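Local coordinates for recombination protein recR (Deinococcus radiodurans, PDB 1VDD) that probably takes part in RecBC-independent recombinational repair of DNA, possibly together with RecF and RecO, and binds DNA and zinc, at residues 5-10 with 28-33; 59-64 with 103-108; 80-85 with 133-138; 137-142 with 163-168; 170-175 with 184-189. All blocks are in the same frame, centred on the assembly; numbering follows the deposited sequence.

Interaction 1 (5-10 with 28-33); sequences PSLVSL and LAFHLF
L7 reaches from helix 5-15 into the surface of helix 22-32, and its branches part to touch two successive residues there. Its CB heads toward the opposite helix, and CG stands anti to the backbone N (chi1 175°), which carries the fork onward. At the fork CD1 lands on the methyl of A29, with L7 CD1 and A29 CB 3.5 Å apart. The other branch, CD2, comes to the far end of the F30 ring, 3.6 Å from F30 CZ and equally close to CE2, so that the leucine and the phenylalanine cross at about a right angle. F30 starts off beside the helix interface, and only the outer part of its ring comes back to meet L7. These two helices, joined by a short turn, make up the helix-hairpin-helix element of RecR, a motif widely used for sequence-independent DNA binding. Their short segments pass at 10.3 Å with their directions 123° apart. One turn further along, L10 takes over from L7: its CD1 bridges A29 CB at 3.9 Å and L32 CD1 at 4.0 Å, crossing L32 obliquely. A29 thus receives a leucine methyl from each of two turns of the facing helix. I11 also packs on A29, and L14 on both L28 and L32. A second subunit closes in from beyond, with its L54 against S6 and its L47 against L32.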
# COMPACT_ATOMS: atom_id res chain seq x y z
N PRO A 5 27.34 8.56 19.77
CA PRO A 5 26.78 9.81 19.25
C PRO A 5 26.94 9.98 17.75
O PRO A 5 26.15 10.67 17.11
CB PRO A 5 27.53 10.88 20.04
CG PRO A 5 28.84 10.22 20.37
CD PRO A 5 28.39 8.83 20.76
N SER A 6 27.95 9.33 17.17
CA SER A 6 28.16 9.44 15.73
C SER A 6 27.00 8.75 15.01
O SER A 6 26.52 9.24 13.99
CB SER A 6 29.48 8.78 15.33
OG SER A 6 29.48 7.39 15.63
N LEU A 7 26.56 7.62 15.55
CA LEU A 7 25.44 6.88 14.95
C LEU A 7 24.14 7.63 15.22
O LEU A 7 23.29 7.76 14.33
CB LEU A 7 25.36 5.45 15.53
CG LEU A 7 24.18 4.58 15.09
CD1 LEU A 7 24.01 4.62 13.58
CD2 LEU A 7 24.40 3.16 15.55
N VAL A 8 23.98 8.14 16.43
CA VAL A 8 22.79 8.89 16.76
C VAL A 8 22.74 10.14 15.89
O VAL A 8 21.67 10.60 15.50
CB VAL A 8 22.78 9.29 18.26
CG1 VAL A 8 21.77 10.39 18.51
CG2 VAL A 8 22.45 8.08 19.10
N SER A 9 23.91 10.67 15.57
CA SER A 9 24.00 11.87 14.76
C SER A 9 23.66 11.64 13.30
O SER A 9 23.08 12.51 12.64
CB SER A 9 25.39 12.47 14.87
OG SER A 9 25.52 13.58 14.00
N LEU A 10 24.03 10.47 12.79
CA LEU A 10 23.76 10.15 11.40
C LEU A 10 22.27 9.88 11.21
O LEU A 10 21.66 10.34 10.25
CB LEU A 10 24.55 8.92 10.97
CG LEU A 10 25.27 8.97 9.62
CD1 LEU A 10 25.65 7.55 9.23
CD2 LEU A 10 24.39 9.58 8.55
N LEU A 28 19.58 2.81 7.04
CA LEU A 28 20.56 3.47 6.18
C LEU A 28 21.94 3.67 6.81
O LEU A 28 22.96 3.57 6.12
CB LEU A 28 20.01 4.81 5.70
CG LEU A 28 20.43 5.19 4.28
CD1 LEU A 28 19.21 5.18 3.37
CD2 LEU A 28 21.08 6.54 4.27
N ALA A 29 21.98 3.97 8.10
CA ALA A 29 23.27 4.19 8.76
C ALA A 29 24.08 2.89 8.82
O ALA A 29 25.29 2.91 8.64
CB ALA A 29 23.05 4.75 10.18
N PHE A 30 23.40 1.77 9.05
CA PHE A 30 24.06 0.48 9.12
C PHE A 30 24.49 -0.08 7.77
O PHE A 30 25.16 -1.11 7.69
CB PHE A 30 23.16 -0.51 9.86
CG PHE A 30 23.13 -0.28 11.33
CD1 PHE A 30 21.95 -0.43 12.04
CD2 PHE A 30 24.29 0.09 12.01
CE1 PHE A 30 21.93 -0.21 13.41
CE2 PHE A 30 24.28 0.31 13.38
CZ PHE A 30 23.10 0.16 14.09
N HIS A 31 24.08 0.60 6.70
CA HIS A 31 24.46 0.20 5.36
C HIS A 31 25.70 1.01 4.97
O HIS A 31 26.56 0.54 4.21
CB HIS A 31 23.34 0.53 4.38
CG HIS A 31 23.83 0.79 2.99
ND1 HIS A 31 24.13 -0.22 2.10
CD2 HIS A 31 24.10 1.95 2.34
CE1 HIS A 31 24.57 0.30 0.97
NE2 HIS A 31 24.56 1.62 1.09
N LEU A 32 25.76 2.24 5.47
CA LEU A 32 26.87 3.15 5.21
C LEU A 32 28.11 2.65 5.92
O LEU A 32 29.22 2.92 5.50
CB LEU A 32 26.50 4.56 5.70
CG LEU A 32 25.49 5.26 4.78
CD1 LEU A 32 24.92 6.47 5.46
CD2 LEU A 32 26.17 5.65 3.48
N PHE A 33 27.87 1.90 6.99
CA PHE A 33 28.90 1.30 7.83
C PHE A 33 29.64 0.21 7.06
O PHE A 33 30.85 0.09 7.14
CB PHE A 33 28.21 0.69 9.06
CG PHE A 33 29.14 -0.03 10.00
CD1 PHE A 33 29.71 0.63 11.07
CD2 PHE A 33 29.42 -1.38 9.81
CE1 PHE A 33 30.56 -0.05 11.96
CE2 PHE A 33 30.26 -2.07 10.69
CZ PHE A 33 30.83 -1.40 11.77

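Interaction 2 (59-64 with 103-108); sequences ICFNIT and LYHVLH. With ZN (zinc ion), chain E.
The C4-type zinc finger settles here on strand 103-106, an outermost strand of the parallel Toprim sheet within the chain. Its loop, from I59 to N62, runs at 75° to that strand, so the two meet crosswise and not as neighbouring strands. The tight part lies around C60 and F61. C60 SG, in the crowded position between the backbone N and the carbonyl carbon, binds zinc at 1.9 Å, and C57, C69 and C72 complete the site. The same side chain presses its CB on the strand backbone, with C60 CB 3.0 Å from Y104 O, a carbonyl that also accepts from R130. H105 points its CB away from the finger, but its imidazole turns alongside F61: H105 CE1 lies 4.1 Å from F61 CD1, near the plane of the phenyl ring and at its edge. NE2 of that histidine is hydrogen-bonded to the carbonyl O of H123, whose own ring stacks with F61. V106 CB packs on F61 O at 3.7 Å, while its CG2 reaches N62 CA at 4.0 Å. Toward solvent the fit loosens. I59, exposed, sends the end of its side chain away from the strand, and N62 and H108 are only partly buried, although F33 of a second subunit packs on H108. The H108 imidazole, which meets the H123 ring at about 90°, is bonded within its own segment: H108 ND1 donates to V106 O over 3.2 Å, with the oxygen close to the ring plane but the donor well above the plane of the V106 carbonyl.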
# COMPACT_ATOMS: atom_id res chain seq x y z
N ILE A 59 18.23 34.06 -15.49
CA ILE A 59 17.18 34.31 -16.49
C ILE A 59 15.91 33.58 -16.06
O ILE A 59 14.97 34.18 -15.55
CB ILE A 59 17.60 33.77 -17.88
CG1 ILE A 59 18.98 34.32 -18.27
CG2 ILE A 59 16.53 34.12 -18.91
CD1 ILE A 59 19.14 35.83 -18.11
N CYS A 60 15.89 32.28 -16.33
CA CYS A 60 14.80 31.43 -15.90
C CYS A 60 15.45 31.00 -14.61
O CYS A 60 16.64 31.24 -14.44
CB CYS A 60 14.65 30.22 -16.83
SG CYS A 60 16.15 29.23 -16.98
N PHE A 61 14.74 30.37 -13.69
CA PHE A 61 15.42 29.98 -12.47
C PHE A 61 15.59 28.47 -12.34
O PHE A 61 15.39 27.87 -11.28
CB PHE A 61 14.69 30.60 -11.28
CG PHE A 61 14.85 32.09 -11.23
CD1 PHE A 61 14.30 32.89 -12.23
CD2 PHE A 61 15.64 32.69 -10.25
CE1 PHE A 61 14.54 34.26 -12.26
CE2 PHE A 61 15.88 34.06 -10.27
CZ PHE A 61 15.34 34.85 -11.28
N ASN A 62 15.98 27.87 -13.47
CA ASN A 62 16.23 26.44 -13.54
C ASN A 62 17.61 26.21 -12.92
O ASN A 62 18.50 27.04 -13.07
CB ASN A 62 16.21 26.00 -15.01
CG ASN A 62 16.27 24.50 -15.16
OD1 ASN A 62 15.54 23.78 -14.47
ND2 ASN A 62 17.11 24.03 -16.06
N ILE A 63 17.79 25.10 -12.23
CA ILE A 63 19.06 24.83 -11.57
C ILE A 63 20.26 24.57 -12.49
O ILE A 63 20.16 23.81 -13.46
CB ILE A 63 18.92 23.66 -10.57
CG1 ILE A 63 18.08 24.12 -9.37
CG2 ILE A 63 20.28 23.17 -10.08
CD1 ILE A 63 17.91 23.07 -8.30
N THR A 64 21.38 25.22 -12.19
CA THR A 64 22.63 25.03 -12.95
C THR A 64 23.85 25.41 -12.14
O THR A 64 23.76 25.70 -10.95
CB THR A 64 22.70 25.85 -14.27
OG1 THR A 64 22.39 27.22 -14.01
CG2 THR A 64 21.77 25.28 -15.32
N LEU A 103 11.88 27.14 -23.99
CA LEU A 103 12.53 27.66 -22.79
C LEU A 103 11.64 27.38 -21.59
O LEU A 103 10.43 27.22 -21.73
CB LEU A 103 12.78 29.16 -22.93
CG LEU A 103 13.60 29.68 -24.11
CD1 LEU A 103 13.92 31.15 -23.88
CD2 LEU A 103 14.91 28.89 -24.27
N TYR A 104 12.22 27.30 -20.40
CA TYR A 104 11.42 27.07 -19.20
C TYR A 104 11.53 28.29 -18.28
O TYR A 104 12.35 29.16 -18.49
CB TYR A 104 11.92 25.86 -18.42
CG TYR A 104 11.87 24.56 -19.17
CD1 TYR A 104 13.00 24.04 -19.78
CD2 TYR A 104 10.68 23.82 -19.24
CE1 TYR A 104 12.97 22.83 -20.44
CE2 TYR A 104 10.63 22.62 -19.89
CZ TYR A 104 11.78 22.12 -20.50
OH TYR A 104 11.74 20.93 -21.18
N HIS A 105 10.67 28.34 -17.27
CA HIS A 105 10.72 29.39 -16.25
C HIS A 105 10.25 28.74 -14.95
O HIS A 105 9.22 28.07 -14.92
CB HIS A 105 9.83 30.58 -16.57
CG HIS A 105 10.04 31.73 -15.62
ND1 HIS A 105 11.14 32.56 -15.70
CD2 HIS A 105 9.35 32.12 -14.52
CE1 HIS A 105 11.11 33.41 -14.69
NE2 HIS A 105 10.04 33.17 -13.96
N VAL A 106 11.01 28.93 -13.88
CA VAL A 106 10.67 28.30 -12.62
C VAL A 106 10.26 29.20 -11.45
O VAL A 106 11.09 29.86 -10.83
CB VAL A 106 11.83 27.40 -12.15
CG1 VAL A 106 11.43 26.66 -10.90
CG2 VAL A 106 12.22 26.43 -13.27
N LEU A 107 8.97 29.23 -11.16
CA LEU A 107 8.47 29.98 -10.02
C LEU A 107 8.92 28.97 -8.99
O LEU A 107 8.59 27.80 -9.12
CB LEU A 107 6.95 30.01 -10.02
CG LEU A 107 6.27 30.18 -11.38
CD1 LEU A 107 4.79 30.06 -11.19
CD2 LEU A 107 6.65 31.53 -11.99
N HIS A 108 9.67 29.36 -7.97
CA HIS A 108 10.08 28.31 -7.06
C HIS A 108 9.00 27.95 -6.06
O HIS A 108 9.23 27.93 -4.86
CB HIS A 108 11.41 28.66 -6.39
CG HIS A 108 12.60 28.16 -7.15
ND1 HIS A 108 12.83 28.49 -8.47
CD2 HIS A 108 13.60 27.33 -6.79
CE1 HIS A 108 13.93 27.88 -8.89
NE2 HIS A 108 14.41 27.17 -7.89
ZN ZN E . 17.94 29.39 -17.66

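Interaction 3 (80-85 with 133-138)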
# COMPACT_ATOMS: atom_id res chain seq x y z
N ARG A 80 11.12 30.93 -28.74
CA ARG A 80 9.87 31.64 -28.69
C ARG A 80 8.80 31.11 -27.76
O ARG A 80 7.73 31.72 -27.65
CB ARG A 80 9.30 31.83 -30.10
CG ARG A 80 8.87 30.57 -30.81
CD ARG A 80 8.15 30.90 -32.11
NE ARG A 80 7.12 29.92 -32.43
CZ ARG A 80 7.36 28.64 -32.71
NH1 ARG A 80 8.60 28.18 -32.74
NH2 ARG A 80 6.34 27.81 -32.97
N THR A 81 9.06 30.00 -27.07
CA THR A 81 8.05 29.48 -26.14
C THR A 81 8.61 29.32 -24.73
O THR A 81 9.70 28.77 -24.54
CB THR A 81 7.44 28.10 -26.62
OG1 THR A 81 8.42 27.06 -26.50
CG2 THR A 81 7.00 28.18 -28.07
N ILE A 82 7.88 29.83 -23.74
CA ILE A 82 8.29 29.72 -22.35
C ILE A 82 7.27 28.90 -21.58
O ILE A 82 6.07 29.21 -21.57
CB ILE A 82 8.43 31.09 -21.66
CG1 ILE A 82 9.56 31.89 -22.29
CG2 ILE A 82 8.72 30.91 -20.17
CD1 ILE A 82 9.77 33.23 -21.61
N CYS A 83 7.76 27.85 -20.94
CA CYS A 83 6.94 26.93 -20.17
C CYS A 83 7.12 27.23 -18.70
O CYS A 83 8.12 26.88 -18.10
CB CYS A 83 7.38 25.50 -20.47
SG CYS A 83 6.26 24.22 -19.93
N VAL A 84 6.14 27.90 -18.10
CA VAL A 84 6.24 28.23 -16.69
C VAL A 84 5.95 26.99 -15.85
O VAL A 84 4.98 26.27 -16.09
CB VAL A 84 5.25 29.33 -16.31
CG1 VAL A 84 5.52 29.77 -14.88
CG2 VAL A 84 5.39 30.47 -17.27
N VAL A 85 6.80 26.76 -14.86
CA VAL A 85 6.67 25.59 -14.01
C VAL A 85 6.88 25.92 -12.54
O VAL A 85 7.52 26.91 -12.20
CB VAL A 85 7.68 24.54 -14.45
CG1 VAL A 85 7.89 23.57 -13.36
CG2 VAL A 85 7.18 23.84 -15.70
N GLN A 133 5.93 39.62 -27.76
CA GLN A 133 4.95 39.20 -28.75
C GLN A 133 5.54 38.18 -29.72
O GLN A 133 6.76 38.11 -29.93
CB GLN A 133 4.41 40.42 -29.49
CG GLN A 133 3.69 41.40 -28.58
CD GLN A 133 3.30 42.69 -29.28
OE1 GLN A 133 2.74 43.60 -28.66
NE2 GLN A 133 3.61 42.78 -30.57
N GLY A 134 4.66 37.39 -30.32
CA GLY A 134 5.11 36.37 -31.25
C GLY A 134 5.73 35.26 -30.44
O GLY A 134 6.57 34.49 -30.95
N MET A 135 5.32 35.18 -29.18
CA MET A 135 5.79 34.19 -28.22
C MET A 135 4.61 33.50 -27.56
O MET A 135 3.48 34.01 -27.58
CB MET A 135 6.63 34.86 -27.14
CG MET A 135 8.14 34.80 -27.35
SD MET A 135 8.98 35.82 -26.12
CE MET A 135 8.92 34.77 -24.68
N GLU A 136 4.86 32.35 -26.96
CA GLU A 136 3.81 31.62 -26.27
C GLU A 136 4.23 31.31 -24.84
O GLU A 136 5.37 30.93 -24.57
CB GLU A 136 3.49 30.32 -27.00
CG GLU A 136 2.60 29.36 -26.20
CD GLU A 136 2.19 28.12 -26.98
OE1 GLU A 136 3.06 27.49 -27.63
OE2 GLU A 136 0.99 27.76 -26.93
N VAL A 137 3.30 31.47 -23.91
CA VAL A 137 3.60 31.15 -22.53
C VAL A 137 2.72 29.99 -22.13
O VAL A 137 1.51 30.14 -21.94
CB VAL A 137 3.37 32.34 -21.59
CG1 VAL A 137 3.59 31.91 -20.15
CG2 VAL A 137 4.33 33.46 -21.94
N ILE A 138 3.34 28.82 -22.02
CA ILE A 138 2.62 27.62 -21.64
C ILE A 138 2.63 27.59 -20.13
O ILE A 138 3.69 27.66 -19.51
CB ILE A 138 3.32 26.36 -22.15
CG1 ILE A 138 3.38 26.39 -23.68
CG2 ILE A 138 2.59 25.14 -21.65
CD1 ILE A 138 4.28 25.32 -24.28
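Four main-chain hydrogen bonds join R80-V84 to E136-I138. E136 N donates to R80 O at 3.0 Å, and I82 N returns a nearly straight bond to E136 O at 2.9 Å (170° at the hydrogen). I82 O then receives I138 N, and V84 N closes the series on I138 O, each bond 2.8 Å long. I82, E136 and I138 therefore each use both their N-H and their carbonyl on the partner strand. Side chains pack above and below. M135 bends at chi3 so that its CE comes 3.5 Å from I82 CD1, and V84 CG2 meets V137 CG1 at 3.7 Å. On the face that holds T81, C83, E136 and I138, the sulphur C83 SG lies 4.2 Å from I138 CG2. The two parallel strands are the middle pair of the four-stranded Toprim sheet, flanked by 103-106 and 164-167. Helix 145-158 backs the V84 and V137 side through L154 and L158. Farther out, D78 lies at the N-terminal end of strand 81-85, making a salt bridge with R80 and a hydrogen bond with T81 OG1. E136 runs extended along T81 to a salt bridge with R193 of the third subunit, its other carboxylate oxygen bonded to S166.

Interaction 4 (137-142 with 163-168)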
# COMPACT_ATOMS: atom_id res chain seq x y z
N VAL A 137 3.30 31.47 -23.91
CA VAL A 137 3.60 31.15 -22.53
C VAL A 137 2.72 29.99 -22.13
O VAL A 137 1.51 30.14 -21.94
CB VAL A 137 3.37 32.34 -21.59
CG1 VAL A 137 3.59 31.91 -20.15
CG2 VAL A 137 4.33 33.46 -21.94
N ILE A 138 3.34 28.82 -22.02
CA ILE A 138 2.62 27.62 -21.64
C ILE A 138 2.63 27.59 -20.13
O ILE A 138 3.69 27.66 -19.51
CB ILE A 138 3.32 26.36 -22.15
CG1 ILE A 138 3.38 26.39 -23.68
CG2 ILE A 138 2.59 25.14 -21.65
CD1 ILE A 138 4.28 25.32 -24.28
N LEU A 139 1.44 27.50 -19.53
CA LEU A 139 1.36 27.45 -18.08
C LEU A 139 1.30 26.00 -17.66
O LEU A 139 0.30 25.31 -17.86
CB LEU A 139 0.13 28.22 -17.60
CG LEU A 139 0.13 29.65 -18.14
CD1 LEU A 139 -1.11 30.37 -17.65
CD2 LEU A 139 1.41 30.36 -17.70
N ALA A 140 2.39 25.54 -17.07
CA ALA A 140 2.49 24.15 -16.65
C ALA A 140 2.60 23.99 -15.15
O ALA A 140 3.35 23.15 -14.66
CB ALA A 140 3.67 23.49 -17.32
N THR A 141 1.85 24.81 -14.41
CA THR A 141 1.85 24.68 -12.96
C THR A 141 0.95 23.50 -12.65
O THR A 141 0.24 23.01 -13.52
CB THR A 141 1.29 25.93 -12.28
OG1 THR A 141 -0.09 26.06 -12.59
CG2 THR A 141 2.02 27.17 -12.75
N GLY A 142 1.01 23.04 -11.40
CA GLY A 142 0.21 21.90 -10.98
C GLY A 142 -1.27 21.99 -11.30
O GLY A 142 -1.71 22.83 -12.08
N ALA A 163 1.80 38.10 -25.83
CA ALA A 163 2.03 36.68 -26.12
C ALA A 163 0.82 35.76 -26.02
O ALA A 163 -0.18 36.06 -25.37
CB ALA A 163 3.13 36.16 -25.22
N ALA A 164 0.91 34.61 -26.68
CA ALA A 164 -0.18 33.65 -26.60
C ALA A 164 0.02 32.89 -25.28
O ALA A 164 1.10 32.40 -24.98
CB ALA A 164 -0.12 32.70 -27.79
N ILE A 165 -1.03 32.83 -24.46
CA ILE A 165 -0.95 32.12 -23.20
C ILE A 165 -1.74 30.83 -23.32
O ILE A 165 -2.86 30.82 -23.84
CB ILE A 165 -1.53 32.95 -22.04
CG1 ILE A 165 -0.69 34.21 -21.84
CG2 ILE A 165 -1.54 32.12 -20.77
CD1 ILE A 165 -1.20 35.10 -20.71
N SER A 166 -1.16 29.74 -22.84
CA SER A 166 -1.81 28.45 -22.89
C SER A 166 -1.59 27.73 -21.58
O SER A 166 -0.65 28.03 -20.86
CB SER A 166 -1.25 27.62 -24.06
OG SER A 166 0.16 27.46 -23.96
N ARG A 167 -2.46 26.77 -21.30
CA ARG A 167 -2.39 25.96 -20.08
C ARG A 167 -2.34 24.50 -20.55
O ARG A 167 -2.95 24.15 -21.58
CB ARG A 167 -3.63 26.20 -19.23
CG ARG A 167 -3.67 25.43 -17.94
CD ARG A 167 -2.74 26.03 -16.91
NE ARG A 167 -3.09 25.59 -15.56
CZ ARG A 167 -2.33 24.81 -14.80
NH1 ARG A 167 -1.16 24.37 -15.23
NH2 ARG A 167 -2.75 24.48 -13.59
N ILE A 168 -1.61 23.64 -19.82
CA ILE A 168 -1.51 22.25 -20.23
C ILE A 168 -2.88 21.60 -20.07
O ILE A 168 -3.70 22.07 -19.28
CB ILE A 168 -0.43 21.48 -19.41
CG1 ILE A 168 -0.70 21.60 -17.91
CG2 ILE A 168 0.93 22.06 -19.71
CD1 ILE A 168 0.35 20.90 -17.07
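Strands 137-139 and 164-167 run parallel, their axes 4.4 Å apart and 20° from aligned, with V137, I138 and L139 paired to I165, S166 and R167. V137 N donates to A164 O, S166 N to V137 O and L139 N to S166 O, and I168 N continues the pattern to L139 O over 3.2 Å. They are the two strands of a beta-alpha-beta unit of the Toprim domain, connected through helix 145-158. L139 CD1 lies obliquely against I165 CG2, 3.6 Å away, and past the last paired residues I168 CG2 touches both I138 CG2 (4.0 Å) and A140 CB (3.9 Å). R167 carries the polar half. Its CG stands anti to the backbone N, and a bend at chi2 (76°) brings the guanidinium edge-on to the carbonyls at and just beyond the end of strand 136-139. There NH1 gives a straight bond to T141 O, 2.6 Å, and a longer one to L139 O, 3.2 Å; NH2 donates to G142 O at 2.5 Å. T141 OG1, itself hydrogen-bonded to G147 O, sits over one guanidinium face. I165, S166 and R167 also pair antiparallel with a strand of the third subunit, which extends the sheet across the interface. Three carbonyl oxygens thus take up N-H groups of the buried guanidinium, which probably compensates its charge and helps hold the chain beyond the strand in its bend.

Interaction 5 (170-175 with 184-189)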
# COMPACT_ATOMS: atom_id res chain seq x y z
N TYR A 170 -5.92 19.50 -18.90
CA TYR A 170 -6.44 18.76 -17.76
C TYR A 170 -7.03 17.57 -18.47
O TYR A 170 -7.68 17.73 -19.50
CB TYR A 170 -7.55 19.54 -17.07
CG TYR A 170 -7.06 20.62 -16.14
CD1 TYR A 170 -6.09 21.53 -16.56
CD2 TYR A 170 -7.56 20.74 -14.85
CE1 TYR A 170 -5.63 22.54 -15.72
CE2 TYR A 170 -7.12 21.75 -13.99
CZ TYR A 170 -6.14 22.65 -14.44
OH TYR A 170 -5.68 23.64 -13.60
N GLY A 171 -6.80 16.37 -17.96
CA GLY A 171 -7.35 15.22 -18.66
C GLY A 171 -7.02 13.89 -18.05
O GLY A 171 -6.29 13.81 -17.07
N VAL A 172 -7.55 12.83 -18.64
CA VAL A 172 -7.31 11.51 -18.10
C VAL A 172 -5.85 11.19 -18.35
O VAL A 172 -5.28 11.58 -19.38
CB VAL A 172 -8.24 10.46 -18.79
CG1 VAL A 172 -9.69 10.92 -18.65
CG2 VAL A 172 -7.90 10.32 -20.27
N PRO A 173 -5.19 10.54 -17.39
CA PRO A 173 -3.77 10.21 -17.57
C PRO A 173 -3.61 9.01 -18.52
O PRO A 173 -4.56 8.27 -18.74
CB PRO A 173 -3.30 9.90 -16.15
CG PRO A 173 -4.51 9.38 -15.45
CD PRO A 173 -5.70 10.08 -16.08
N VAL A 174 -2.42 8.84 -19.11
CA VAL A 174 -2.21 7.73 -20.03
C VAL A 174 -2.15 6.38 -19.32
O VAL A 174 -1.44 6.23 -18.32
CB VAL A 174 -0.90 7.87 -20.82
CG1 VAL A 174 -0.84 6.80 -21.90
CG2 VAL A 174 -0.81 9.25 -21.44
N GLY A 175 -2.88 5.40 -19.84
CA GLY A 175 -2.85 4.09 -19.23
C GLY A 175 -3.87 3.91 -18.13
O GLY A 175 -3.61 3.27 -17.11
N VAL A 184 -14.02 14.90 -11.45
CA VAL A 184 -13.65 16.21 -11.98
C VAL A 184 -12.66 16.09 -13.14
O VAL A 184 -12.63 16.92 -14.04
CB VAL A 184 -13.07 17.10 -10.87
CG1 VAL A 184 -12.78 18.49 -11.38
CG2 VAL A 184 -14.07 17.16 -9.71
N THR A 185 -11.86 15.04 -13.14
CA THR A 185 -10.94 14.85 -14.25
C THR A 185 -11.77 14.54 -15.49
O THR A 185 -11.65 15.22 -16.49
CB THR A 185 -9.97 13.69 -14.00
OG1 THR A 185 -8.95 14.13 -13.12
CG2 THR A 185 -9.35 13.22 -15.31
N LEU A 186 -12.62 13.52 -15.39
CA LEU A 186 -13.47 13.11 -16.51
C LEU A 186 -14.23 14.29 -17.11
O LEU A 186 -14.26 14.47 -18.32
CB LEU A 186 -14.48 12.07 -16.06
CG LEU A 186 -14.03 10.63 -16.13
CD1 LEU A 186 -15.21 9.76 -15.77
CD2 LEU A 186 -13.53 10.31 -17.54
N GLY A 187 -14.85 15.09 -16.25
CA GLY A 187 -15.57 16.25 -16.72
C GLY A 187 -14.66 17.20 -17.48
O GLY A 187 -15.13 17.94 -18.35
N ARG A 188 -13.37 17.21 -17.17
CA ARG A 188 -12.45 18.10 -17.86
C ARG A 188 -11.97 17.43 -19.13
O ARG A 188 -11.80 18.08 -20.16
CB ARG A 188 -11.26 18.45 -16.97
CG ARG A 188 -11.60 19.26 -15.74
CD ARG A 188 -11.13 20.72 -15.85
NE ARG A 188 -11.51 21.49 -14.67
CZ ARG A 188 -11.25 22.78 -14.49
NH1 ARG A 188 -10.60 23.47 -15.43
NH2 ARG A 188 -11.65 23.40 -13.39
N ALA A 189 -11.74 16.12 -19.06
CA ALA A 189 -11.30 15.40 -20.24
C ALA A 189 -12.41 15.43 -21.27
O ALA A 189 -12.16 15.31 -22.47
CB ALA A 189 -10.98 13.95 -19.90
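The apolar contacts gather on V172. With CG1 anti to its carbonyl carbon, V172 puts that methyl against helix 183-191, where V172 CG1 lies 3.5 Å from A189 CB and 4.0 Å from L186 CD2, crossing the leucine obliquely. L186 sets out away from the loop, and only its tip returns. Backbone and side chain meet next at G171, where G171 CA lies 4.0 Å from A189 CB. T185 turns its CG2 anti to the backbone N and rests the methyl on G171 O, 3.6 Å away. The loop after strand 164-167 thus packs on the helix that follows it, within the C-terminal region of the RecR family, and the third subunit reaches both elements. T185 OG1 accepts V174 N of that subunit, V174 N here donates in return to its T185 OG1, and I168 of that chain packs on A189. The flat groups form another kind of contact. The Y170 ring and the R188 guanidinium lie side by side and point the same way, their planes 24° apart, with NH1 of R188 over one ring face, 4.0 Å above it and offset toward the rim. Aliphatic atoms contribute too, R188 CD sitting 3.7 Å from Y170 CD2. R188 is bent at chi2 and exposed, whereas the hydroxyl of buried Y170 makes weak hydrogen bonds with D148 and R167.

In the fold
Interaction 1 stands apart: its centre lies about 36 Å from that of interaction 2 and 45-47 Å from those of the other three, so the helix-hairpin-helix region forms a lobe separate from the rest. Interactions 2, 3 and 4 share the Toprim sheet, ordered 103-106, 81-85, 136-139, 164-167. Interaction 2 seats the zinc finger on one outer strand and touches interaction 3 through backbone bonds; interactions 3 and 4, with centres 7 Å apart, share V137 and I138. Interaction 5 follows interaction 4 closely in sequence. Interactions 1 and 2 touch the second subunit and interactions 3 to 5 the third, so one chain meets two different neighbours through different parts of its fold, consistent with a ring of four subunits.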